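Local coordinates for protein glycosyl transferase (Staphylococcus aureus, PDB 5TZJ) that belongs to glycosyl transferase family 2, holds uridine-diphosphate-N-acetylglucosamine in the pocket of this model and includes a helical linker region, at residues 174-179 against 219-224; 260-265 against 273-278. All blocks are in the same frame, centred on the assembly; numbering follows the deposited sequence.

Both contacts are buried and neither has a hydrogen bond between its segments, yet they serve different parts of the fold. Contact 1 lies about 10 Å from the centre of the chain and backs the ligand pocket: one side of 174-179 packs on helix 218-233, a valine methyl also meeting a backbone carbonyl oxygen, while Glu-177 reaches the bound sugar. Contact 2, about 20 Å from that centre, is a wholly apolar helix-to-helix packing within the linker region, with Trp-274 partly exposed. Tyr-222 joins them, since it sits on helix 218-233 of contact 1 and packs on Trp-274, Ala-277 and Leu-278 of contact 2. The two centres are about 15 Å apart.

Contact 1. Residues 174-179 against 219-224; sequences KSAEDQ and EDFYEV. With UD1 (uridine-diphosphate-N-acetylglucosamine), chain C.
At the back wall of the ligand pocket, the turn leading into helix 177-188 packs on helix 218-233 through Ala-176, which meets Phe-221 and Val-224. The methyl CB of Ala-176 rests obliquely against the Phe-221 ring, 3.8 Å from CE1. That ring reaches across because CG of Phe-221 lies anti to its backbone N (chi1 176°), and it also makes a cation-pi contact with Arg-258. Beside it, CG1 of Val-224 comes within 3.4 Å of the carbonyl O of Ala-176, the same oxygen that accepts a bond from the backbone N of Gln-179. At this left-handed backbone turn the CB of Ala-176 points toward helix 218-233, and that of the next residue, Glu-177, points away from it. The Glu-177 chain bends at chi2 (-54°) and its carboxylate grips uridine-diphosphate-N-acetylglucosamine with both oxygens: OE1 accepts from O4' at 2.7 Å and OE2 from O6', also at 2.7 Å. Arg-75 adds a salt bridge to OE1, which probably helps fix the carboxylate. Glu-177 and the following Asp-178 fit the Glu-Asp motif at the sugar end of the pocket in family 2 glycosyl transferases of the GT-A fold.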
ATOM      1  N   LYS A 174      -6.006  -7.714   8.551  1.00 48.39           N
ATOM      2  CA  LYS A 174      -6.782  -6.481   8.659  1.00 52.61           C
ATOM      3  C   LYS A 174      -6.212  -5.370   7.775  1.00 49.29           C
ATOM      4  O   LYS A 174      -6.978  -4.578   7.206  1.00 46.70           O
ATOM      5  CB  LYS A 174      -6.875  -6.019  10.117  1.00 58.59           C
ATOM      6  CG  LYS A 174      -7.513  -7.031  11.076  1.00 63.10           C
ATOM      7  CD  LYS A 174      -9.019  -6.894  11.141  1.00 63.99           C
ATOM      8  CE  LYS A 174      -9.614  -7.939  12.057  1.00 68.34           C
ATOM      9  NZ  LYS A 174     -11.091  -7.764  12.208  1.00 73.61           N
ATOM     10  N   SER A 175      -4.883  -5.300   7.631  1.00 45.31           N
ATOM     11  CA  SER A 175      -4.240  -4.203   6.897  1.00 45.54           C
ATOM     12  C   SER A 175      -2.807  -4.591   6.502  1.00 45.00           C
ATOM     13  O   SER A 175      -2.258  -5.604   6.956  1.00 46.77           O
ATOM     14  CB  SER A 175      -4.233  -2.898   7.723  1.00 49.27           C
ATOM     15  OG  SER A 175      -3.432  -3.012   8.914  1.00 49.82           O
ATOM     16  N   ALA A 176      -2.191  -3.733   5.680  1.00 37.91           N
ATOM     17  CA  ALA A 176      -0.929  -3.951   4.976  1.00 40.27           C
ATOM     18  C   ALA A 176      -1.027  -5.021   3.886  1.00 37.27           C
ATOM     19  O   ALA A 176      -0.048  -5.229   3.154  1.00 36.26           O
ATOM     20  CB  ALA A 176       0.234  -4.290   5.923  1.00 43.46           C
ATOM     21  N   GLU A 177      -2.191  -5.653   3.713  1.00 35.09           N
ATOM     22  CA  GLU A 177      -2.411  -6.628   2.641  1.00 36.37           C
ATOM     23  C   GLU A 177      -2.220  -5.993   1.259  1.00 33.20           C
ATOM     24  O   GLU A 177      -1.783  -6.658   0.310  1.00 36.39           O
ATOM     25  CB  GLU A 177      -3.819  -7.273   2.833  1.00 35.19           C
ATOM     26  CG  GLU A 177      -5.067  -6.541   2.252  1.00 39.25           C
ATOM     27  CD  GLU A 177      -5.282  -5.038   2.666  1.00 46.62           C
ATOM     28  OE1 GLU A 177      -5.912  -4.286   1.877  1.00 45.28           O
ATOM     29  OE2 GLU A 177      -4.853  -4.583   3.750  1.00 52.27           O
ATOM     30  N   ASP A 178      -2.449  -4.698   1.140  1.00 25.05           N
ATOM     31  CA  ASP A 178      -2.328  -4.086  -0.181  1.00 22.97           C
ATOM     32  C   ASP A 178      -0.870  -3.907  -0.566  1.00 25.10           C
ATOM     33  O   ASP A 178      -0.535  -3.895  -1.750  1.00 25.99           O
ATOM     34  CB  ASP A 178      -3.068  -2.743  -0.196  1.00 27.62           C
ATOM     35  CG  ASP A 178      -2.763  -1.868   1.051  1.00 34.98           C
ATOM     36  OD1 ASP A 178      -2.106  -2.329   2.027  1.00 35.86           O
ATOM     37  OD2 ASP A 178      -3.204  -0.707   1.062  1.00 40.14           O
ATOM     38  N   GLN A 179       0.021  -3.791   0.416  1.00 22.51           N
ATOM     39  CA  GLN A 179       1.384  -3.403   0.069  1.00 22.87           C
ATOM     40  C   GLN A 179       2.032  -4.461  -0.808  1.00 24.97           C
ATOM     41  O   GLN A 179       2.696  -4.129  -1.799  1.00 26.21           O
ATOM     42  CB  GLN A 179       2.205  -3.176   1.330  1.00 20.61           C
ATOM     43  CG  GLN A 179       1.696  -1.925   2.103  1.00 25.81           C
ATOM     44  CD  GLN A 179       2.649  -1.506   3.198  1.00 29.83           C
ATOM     45  OE1 GLN A 179       3.878  -1.680   3.088  1.00 29.07           O
ATOM     46  NE2 GLN A 179       2.101  -0.924   4.250  1.00 33.82           N
ATOM     47  N   GLU A 219       3.813  -9.885  14.375  1.00 25.10           N
ATOM     48  CA  GLU A 219       4.134 -11.069  13.596  1.00 29.52           C
ATOM     49  C   GLU A 219       3.460 -11.023  12.217  1.00 26.82           C
ATOM     50  O   GLU A 219       4.106 -11.250  11.190  1.00 21.29           O
ATOM     51  CB  GLU A 219       3.713 -12.318  14.380  1.00 37.52           C
ATOM     52  CG  GLU A 219       4.483 -12.520  15.725  1.00 44.95           C
ATOM     53  CD  GLU A 219       4.000 -11.623  16.900  1.00 50.39           C
ATOM     54  OE1 GLU A 219       2.934 -10.959  16.805  1.00 44.71           O
ATOM     55  OE2 GLU A 219       4.705 -11.602  17.946  1.00 59.31           O
ATOM     56  N   ASP A 220       2.154 -10.759  12.179  1.00 22.14           N
ATOM     57  CA  ASP A 220       1.468 -10.739  10.879  1.00 24.54           C
ATOM     58  C   ASP A 220       1.926  -9.553  10.036  1.00 25.64           C
ATOM     59  O   ASP A 220       2.140  -9.687   8.828  1.00 22.56           O
ATOM     60  CB  ASP A 220      -0.052 -10.697  11.073  1.00 27.91           C
ATOM     61  CG  ASP A 220      -0.580 -11.962  11.652  1.00 31.55           C
ATOM     62  OD1 ASP A 220       0.098 -12.994  11.506  1.00 35.66           O
ATOM     63  OD2 ASP A 220      -1.656 -11.942  12.251  1.00 35.49           O
ATOM     64  N   PHE A 221       2.071  -8.374  10.655  1.00 26.24           N
ATOM     65  CA  PHE A 221       2.473  -7.196   9.901  1.00 24.83           C
ATOM     66  C   PHE A 221       3.818  -7.405   9.231  1.00 24.31           C
ATOM     67  O   PHE A 221       3.979  -7.131   8.034  1.00 17.18           O
ATOM     68  CB  PHE A 221       2.538  -5.966  10.821  1.00 27.32           C
ATOM     69  CG  PHE A 221       3.033  -4.728  10.135  1.00 27.53           C
ATOM     70  CD1 PHE A 221       2.221  -4.067   9.219  1.00 28.04           C
ATOM     71  CD2 PHE A 221       4.312  -4.230  10.386  1.00 23.33           C
ATOM     72  CE1 PHE A 221       2.662  -2.909   8.556  1.00 24.29           C
ATOM     73  CE2 PHE A 221       4.757  -3.075   9.752  1.00 24.96           C
ATOM     74  CZ  PHE A 221       3.923  -2.407   8.823  1.00 27.88           C
ATOM     75  N   TYR A 222       4.818  -7.868  10.004  1.00 14.78           N
ATOM     76  CA  TYR A 222       6.176  -7.933   9.478  1.00 14.19           C
ATOM     77  C   TYR A 222       6.399  -9.156   8.609  1.00 18.49           C
ATOM     78  O   TYR A 222       7.355  -9.174   7.838  1.00 18.97           O
ATOM     79  CB  TYR A 222       7.201  -7.933  10.644  1.00 17.22           C
ATOM     80  CG  TYR A 222       7.357  -6.551  11.279  1.00 19.01           C
ATOM     81  CD1 TYR A 222       7.925  -5.494  10.561  1.00 15.16           C
ATOM     82  CD2 TYR A 222       6.899  -6.298  12.576  1.00 17.78           C
ATOM     83  CE1 TYR A 222       8.027  -4.217  11.127  1.00 14.94           C
ATOM     84  CE2 TYR A 222       7.035  -5.001  13.152  1.00 19.85           C
ATOM     85  CZ  TYR A 222       7.626  -3.991  12.408  1.00 18.94           C
ATOM     86  OH  TYR A 222       7.738  -2.678  12.889  1.00 20.39           O
ATOM     87  N   GLU A 223       5.502 -10.158   8.662  1.00 19.99           N
ATOM     88  CA  GLU A 223       5.545 -11.205   7.648  1.00 19.57           C
ATOM     89  C   GLU A 223       5.211 -10.635   6.270  1.00 20.33           C
ATOM     90  O   GLU A 223       5.781 -11.054   5.260  1.00 18.80           O
ATOM     91  CB  GLU A 223       4.551 -12.342   8.007  1.00 20.43           C
ATOM     92  CG  GLU A 223       4.303 -13.343   6.859  1.00 19.88           C
ATOM     93  CD  GLU A 223       5.525 -14.203   6.574  1.00 28.63           C
ATOM     94  OE1 GLU A 223       5.527 -14.952   5.578  1.00 33.67           O
ATOM     95  OE2 GLU A 223       6.522 -14.129   7.342  1.00 32.58           O
ATOM     96  N   VAL A 224       4.249  -9.715   6.186  1.00 19.21           N
ATOM     97  CA  VAL A 224       3.997  -9.100   4.864  1.00 18.95           C
ATOM     98  C   VAL A 224       5.222  -8.293   4.414  1.00 19.75           C
ATOM     99  O   VAL A 224       5.545  -8.234   3.215  1.00 21.80           O
ATOM    100  CB  VAL A 224       2.764  -8.185   4.917  1.00 19.71           C
ATOM    101  CG1 VAL A 224       2.569  -7.415   3.568  1.00 21.87           C
ATOM    102  CG2 VAL A 224       1.467  -8.963   5.396  1.00 21.42           C
TER
HETATM  103  C1' UD1 C 401      -7.135   1.814   3.729  1.00 53.83           C
HETATM  104  C2' UD1 C 401      -6.888   1.547   2.249  1.00 53.20           C
HETATM  105  C3' UD1 C 401      -7.652   0.312   1.907  1.00 49.49           C
HETATM  106  C4' UD1 C 401      -6.932  -0.820   2.553  1.00 45.50           C
HETATM  107  C5' UD1 C 401      -7.154  -0.704   4.062  1.00 47.92           C
HETATM  108  C6' UD1 C 401      -6.425  -1.795   4.791  1.00 46.01           C
HETATM  109  C7' UD1 C 401      -6.333   3.726   1.134  1.00 51.57           C
HETATM  110  C8' UD1 C 401      -4.927   3.607   1.694  1.00 52.02           C
HETATM  111  N2' UD1 C 401      -7.314   2.711   1.424  1.00 51.45           N
HETATM  112  O1' UD1 C 401      -8.480   2.101   3.851  1.00 51.77           O
HETATM  113  O3' UD1 C 401      -7.817   0.141   0.470  1.00 47.84           O
HETATM  114  O4' UD1 C 401      -7.417  -2.050   2.052  1.00 46.38           O
HETATM  115  O5' UD1 C 401      -6.683   0.623   4.549  1.00 53.01           O
HETATM  116  O6' UD1 C 401      -5.134  -1.944   4.254  1.00 43.70           O
HETATM  117  O7' UD1 C 401      -6.652   4.652   0.478  1.00 53.41           O
HETATM  118  N1  UD1 C 401     -13.786  -4.486   4.310  1.00 32.82           N
HETATM  119  C2  UD1 C 401     -14.146  -5.905   4.029  1.00 30.65           C
HETATM  120  N3  UD1 C 401     -14.118  -6.928   5.121  1.00 27.32           N
HETATM  121  C4  UD1 C 401     -13.720  -6.511   6.461  1.00 31.60           C
HETATM  122  C5  UD1 C 401     -13.333  -5.088   6.734  1.00 33.91           C
HETATM  123  C6  UD1 C 401     -13.367  -4.085   5.642  1.00 35.71           C
HETATM  124  O2  UD1 C 401     -14.461  -6.216   2.943  1.00 30.50           O
HETATM  125  O4  UD1 C 401     -13.700  -7.321   7.329  1.00 28.67           O
HETATM  126  C1B UD1 C 401     -13.770  -3.548   3.217  1.00 34.79           C
HETATM  127  C2B UD1 C 401     -14.462  -2.113   3.542  1.00 33.95           C
HETATM  128  O2' UD1 C 401     -15.930  -2.238   3.375  1.00 31.68           O
HETATM  129  C3B UD1 C 401     -13.873  -1.269   2.695  1.00 30.75           C
HETATM  130  C4B UD1 C 401     -12.453  -1.826   2.462  1.00 34.18           C
HETATM  131  O4B UD1 C 401     -12.492  -3.286   2.949  1.00 33.51           O
HETATM  132  O3B UD1 C 401     -14.538  -1.285   1.343  1.00 30.57           O
HETATM  133  C5B UD1 C 401     -11.423  -1.163   3.191  1.00 36.94           C
HETATM  134  O5B UD1 C 401     -11.692  -1.239   4.564  1.00 36.07           O
HETATM  135  PA  UD1 C 401     -11.659   0.186   5.396  1.00 42.78           P
HETATM  136  O1A UD1 C 401     -12.255   0.000   6.767  1.00 41.20           O
HETATM  137  O2A UD1 C 401     -12.386   1.260   4.607  1.00 42.52           O
HETATM  138  O3A UD1 C 401     -10.034   0.555   5.461  1.00 48.33           O
HETATM  139  PB  UD1 C 401      -9.313   2.032   5.278  1.00 48.63           P
HETATM  140  O1B UD1 C 401     -10.281   3.194   5.290  1.00 48.78           O
HETATM  141  O2B UD1 C 401      -8.454   2.076   6.532  1.00 47.96           O

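Contact 2. Residues 260-265 against 273-278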
ATOM      1  N   ASN A 260       8.307   3.184  12.425  1.00 17.10           N
ATOM      2  CA  ASN A 260       8.925   4.475  12.817  1.00 19.99           C
ATOM      3  C   ASN A 260       8.676   4.842  14.284  1.00 22.23           C
ATOM      4  O   ASN A 260       7.556   5.167  14.662  1.00 25.20           O
ATOM      5  CB  ASN A 260       8.417   5.645  11.957  1.00 21.78           C
ATOM      6  CG  ASN A 260       9.261   6.962  12.212  1.00 30.14           C
ATOM      7  OD1 ASN A 260       9.027   7.637  13.170  1.00 36.35           O
ATOM      8  ND2 ASN A 260      10.275   7.210  11.425  1.00 31.18           N
ATOM      9  N   GLY A 261       9.705   4.821  15.129  1.00 22.21           N
ATOM     10  CA  GLY A 261       9.485   5.203  16.510  1.00 23.35           C
ATOM     11  C   GLY A 261       8.871   4.129  17.402  1.00 21.54           C
ATOM     12  O   GLY A 261       8.496   4.445  18.523  1.00 18.51           O
ATOM     13  N   PHE A 262       8.762   2.867  16.962  1.00 19.24           N
ATOM     14  CA  PHE A 262       8.002   1.893  17.770  1.00 19.93           C
ATOM     15  C   PHE A 262       8.651   1.683  19.147  1.00 18.26           C
ATOM     16  O   PHE A 262       7.944   1.451  20.142  1.00 20.40           O
ATOM     17  CB  PHE A 262       7.859   0.532  17.018  1.00 17.97           C
ATOM     18  CG  PHE A 262       9.026  -0.396  17.233  1.00 20.71           C
ATOM     19  CD1 PHE A 262       9.078  -1.236  18.346  1.00 22.55           C
ATOM     20  CD2 PHE A 262      10.122  -0.375  16.349  1.00 21.95           C
ATOM     21  CE1 PHE A 262      10.172  -2.062  18.555  1.00 21.50           C
ATOM     22  CE2 PHE A 262      11.204  -1.183  16.536  1.00 21.65           C
ATOM     23  CZ  PHE A 262      11.247  -2.033  17.659  1.00 22.28           C
ATOM     24  N   SER A 263       9.978   1.814  19.239  1.00 19.48           N
ATOM     25  CA  SER A 263      10.650   1.650  20.533  1.00 19.38           C
ATOM     26  C   SER A 263      10.408   2.817  21.476  1.00 18.03           C
ATOM     27  O   SER A 263      10.621   2.670  22.698  1.00 18.97           O
ATOM     28  CB  SER A 263      12.155   1.369  20.309  1.00 20.42           C
ATOM     29  OG  SER A 263      12.961   2.487  19.894  1.00 17.71           O
ATOM     30  N   LEU A 264       9.894   3.942  20.975  1.00 18.25           N
ATOM     31  CA  LEU A 264       9.491   5.041  21.853  1.00 19.56           C
ATOM     32  C   LEU A 264       8.025   4.905  22.291  1.00 22.72           C
ATOM     33  O   LEU A 264       7.658   5.414  23.361  1.00 23.41           O
ATOM     34  CB  LEU A 264       9.632   6.396  21.153  1.00 19.98           C
ATOM     35  CG  LEU A 264      11.048   6.532  20.534  1.00 28.22           C
ATOM     36  CD1 LEU A 264      11.219   7.800  19.726  1.00 29.95           C
ATOM     37  CD2 LEU A 264      11.975   6.539  21.699  1.00 26.84           C
ATOM     38  N   LYS A 265       7.197   4.271  21.471  1.00 20.72           N
ATOM     39  CA  LYS A 265       5.743   4.278  21.690  1.00 25.07           C
ATOM     40  C   LYS A 265       5.186   2.977  22.284  1.00 27.76           C
ATOM     41  O   LYS A 265       4.207   3.018  23.033  1.00 24.30           O
ATOM     42  CB  LYS A 265       4.994   4.519  20.365  1.00 28.51           C
ATOM     43  CG  LYS A 265       5.463   5.721  19.556  1.00 39.45           C
ATOM     44  CD  LYS A 265       5.362   5.389  18.049  1.00 46.71           C
ATOM     45  CE  LYS A 265       5.515   6.621  17.202  1.00 49.71           C
ATOM     46  NZ  LYS A 265       4.492   7.584  17.622  1.00 49.18           N
ATOM     47  N   GLN A 273       8.576  -8.647  21.268  1.00 24.25           N
ATOM     48  CA  GLN A 273       7.786  -9.199  20.168  1.00 27.90           C
ATOM     49  C   GLN A 273       8.018  -8.397  18.892  1.00 24.12           C
ATOM     50  O   GLN A 273       8.089  -8.958  17.791  1.00 22.35           O
ATOM     51  CB  GLN A 273       6.302  -9.174  20.497  1.00 29.57           C
ATOM     52  CG  GLN A 273       5.871 -10.005  21.649  1.00 43.56           C
ATOM     53  CD  GLN A 273       4.429  -9.655  22.054  1.00 47.79           C
ATOM     54  OE1 GLN A 273       3.521  -9.550  21.194  1.00 50.04           O
ATOM     55  NE2 GLN A 273       4.228  -9.443  23.351  1.00 45.97           N
ATOM     56  N   TRP A 274       8.085  -7.076  19.027  1.00 20.93           N
ATOM     57  CA  TRP A 274       8.318  -6.213  17.864  1.00 24.39           C
ATOM     58  C   TRP A 274       9.700  -6.466  17.245  1.00 25.34           C
ATOM     59  O   TRP A 274       9.825  -6.575  16.022  1.00 21.08           O
ATOM     60  CB  TRP A 274       8.158  -4.728  18.252  1.00 24.55           C
ATOM     61  CG  TRP A 274       6.727  -4.309  18.394  1.00 24.31           C
ATOM     62  CD1 TRP A 274       5.843  -4.717  19.366  1.00 27.19           C
ATOM     63  CD2 TRP A 274       5.979  -3.477  17.489  1.00 22.08           C
ATOM     64  NE1 TRP A 274       4.600  -4.152  19.141  1.00 25.15           N
ATOM     65  CE2 TRP A 274       4.660  -3.389  18.001  1.00 24.04           C
ATOM     66  CE3 TRP A 274       6.305  -2.780  16.302  1.00 23.26           C
ATOM     67  CZ2 TRP A 274       3.654  -2.629  17.373  1.00 26.66           C
ATOM     68  CZ3 TRP A 274       5.310  -1.985  15.684  1.00 22.02           C
ATOM     69  CH2 TRP A 274       3.997  -1.930  16.228  1.00 28.43           C
ATOM     70  N   ILE A 275      10.769  -6.519  18.068  1.00 14.14           N
ATOM     71  CA  ILE A 275      12.091  -6.637  17.447  1.00 16.96           C
ATOM     72  C   ILE A 275      12.297  -8.035  16.873  1.00 20.39           C
ATOM     73  O   ILE A 275      12.981  -8.213  15.852  1.00 21.28           O
ATOM     74  CB  ILE A 275      13.219  -6.242  18.442  1.00 22.79           C
ATOM     75  CG1 ILE A 275      14.542  -5.871  17.725  1.00 21.99           C
ATOM     76  CG2 ILE A 275      13.542  -7.373  19.456  1.00 22.04           C
ATOM     77  CD1 ILE A 275      14.606  -4.394  17.165  1.00 21.40           C
ATOM     78  N   ASN A 276      11.683  -9.062  17.473  1.00 21.14           N
ATOM     79  CA  ASN A 276      11.786 -10.373  16.865  1.00 18.64           C
ATOM     80  C   ASN A 276      11.077 -10.392  15.495  1.00 18.90           C
ATOM     81  O   ASN A 276      11.617 -10.914  14.513  1.00 19.42           O
ATOM     82  CB  ASN A 276      11.253 -11.423  17.841  1.00 23.07           C
ATOM     83  CG  ASN A 276      12.188 -11.594  19.060  1.00 36.23           C
ATOM     84  OD1 ASN A 276      13.412 -11.386  18.967  1.00 37.01           O
ATOM     85  ND2 ASN A 276      11.617 -11.960  20.208  1.00 42.27           N
ATOM     86  N   ALA A 277       9.895  -9.808  15.394  1.00 17.98           N
ATOM     87  CA  ALA A 277       9.204  -9.817  14.093  1.00 17.25           C
ATOM     88  C   ALA A 277       9.899  -8.899  13.080  1.00 17.23           C
ATOM     89  O   ALA A 277      10.132  -9.287  11.925  1.00 17.19           O
ATOM     90  CB  ALA A 277       7.750  -9.395  14.246  1.00 17.86           C
ATOM     91  N   LEU A 278      10.223  -7.663  13.493  1.00 13.02           N
ATOM     92  CA  LEU A 278      10.977  -6.794  12.592  1.00 19.02           C
ATOM     93  C   LEU A 278      12.294  -7.436  12.174  1.00 19.26           C
ATOM     94  O   LEU A 278      12.699  -7.349  11.010  1.00 17.12           O
ATOM     95  CB  LEU A 278      11.219  -5.436  13.262  1.00 18.71           C
ATOM     96  CG  LEU A 278      12.154  -4.456  12.522  1.00 18.11           C
ATOM     97  CD1 LEU A 278      11.402  -3.946  11.282  1.00 14.50           C
ATOM     98  CD2 LEU A 278      12.409  -3.305  13.505  1.00 18.03           C
TER
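This is helix-to-helix packing inside the linker region, where the short helix 262-265 sends Phe-262 onto one side of helix 271-282 at Trp-274, Ile-275 and Leu-278. The ring of Phe-262 and the six-membered ring of Trp-274 are nearly parallel, their planes at 10°, but they are slid apart with centroids 5.4 Å from each other, so there is little overlap. The closest touch is on the methylene of Trp-274, CE1 of Phe-262 lying 3.4 Å from its CB; CB of Phe-262 in turn sits 3.7 Å from CE3 of the indole. The two side chains run past each other in opposite directions. CG of Phe-262 stands between its backbone N and carbonyl carbon (chi1 86°), which carries the ring across to the second helix. There CD1 of Ile-275 meets the ring edge at CZ, 4.1 Å away, and CD2 of Leu-278 comes up obliquely to CE2 at 3.9 Å. Tyr-312 and Ile-309 of helix 309-321 also pack on Phe-262. The meeting of the two segments is entirely apolar, so it rests on shape fit and dispersion, while Glu-316 of helix 309-321 accepts hydrogen bonds from Gly-261 N and Ser-263 OG.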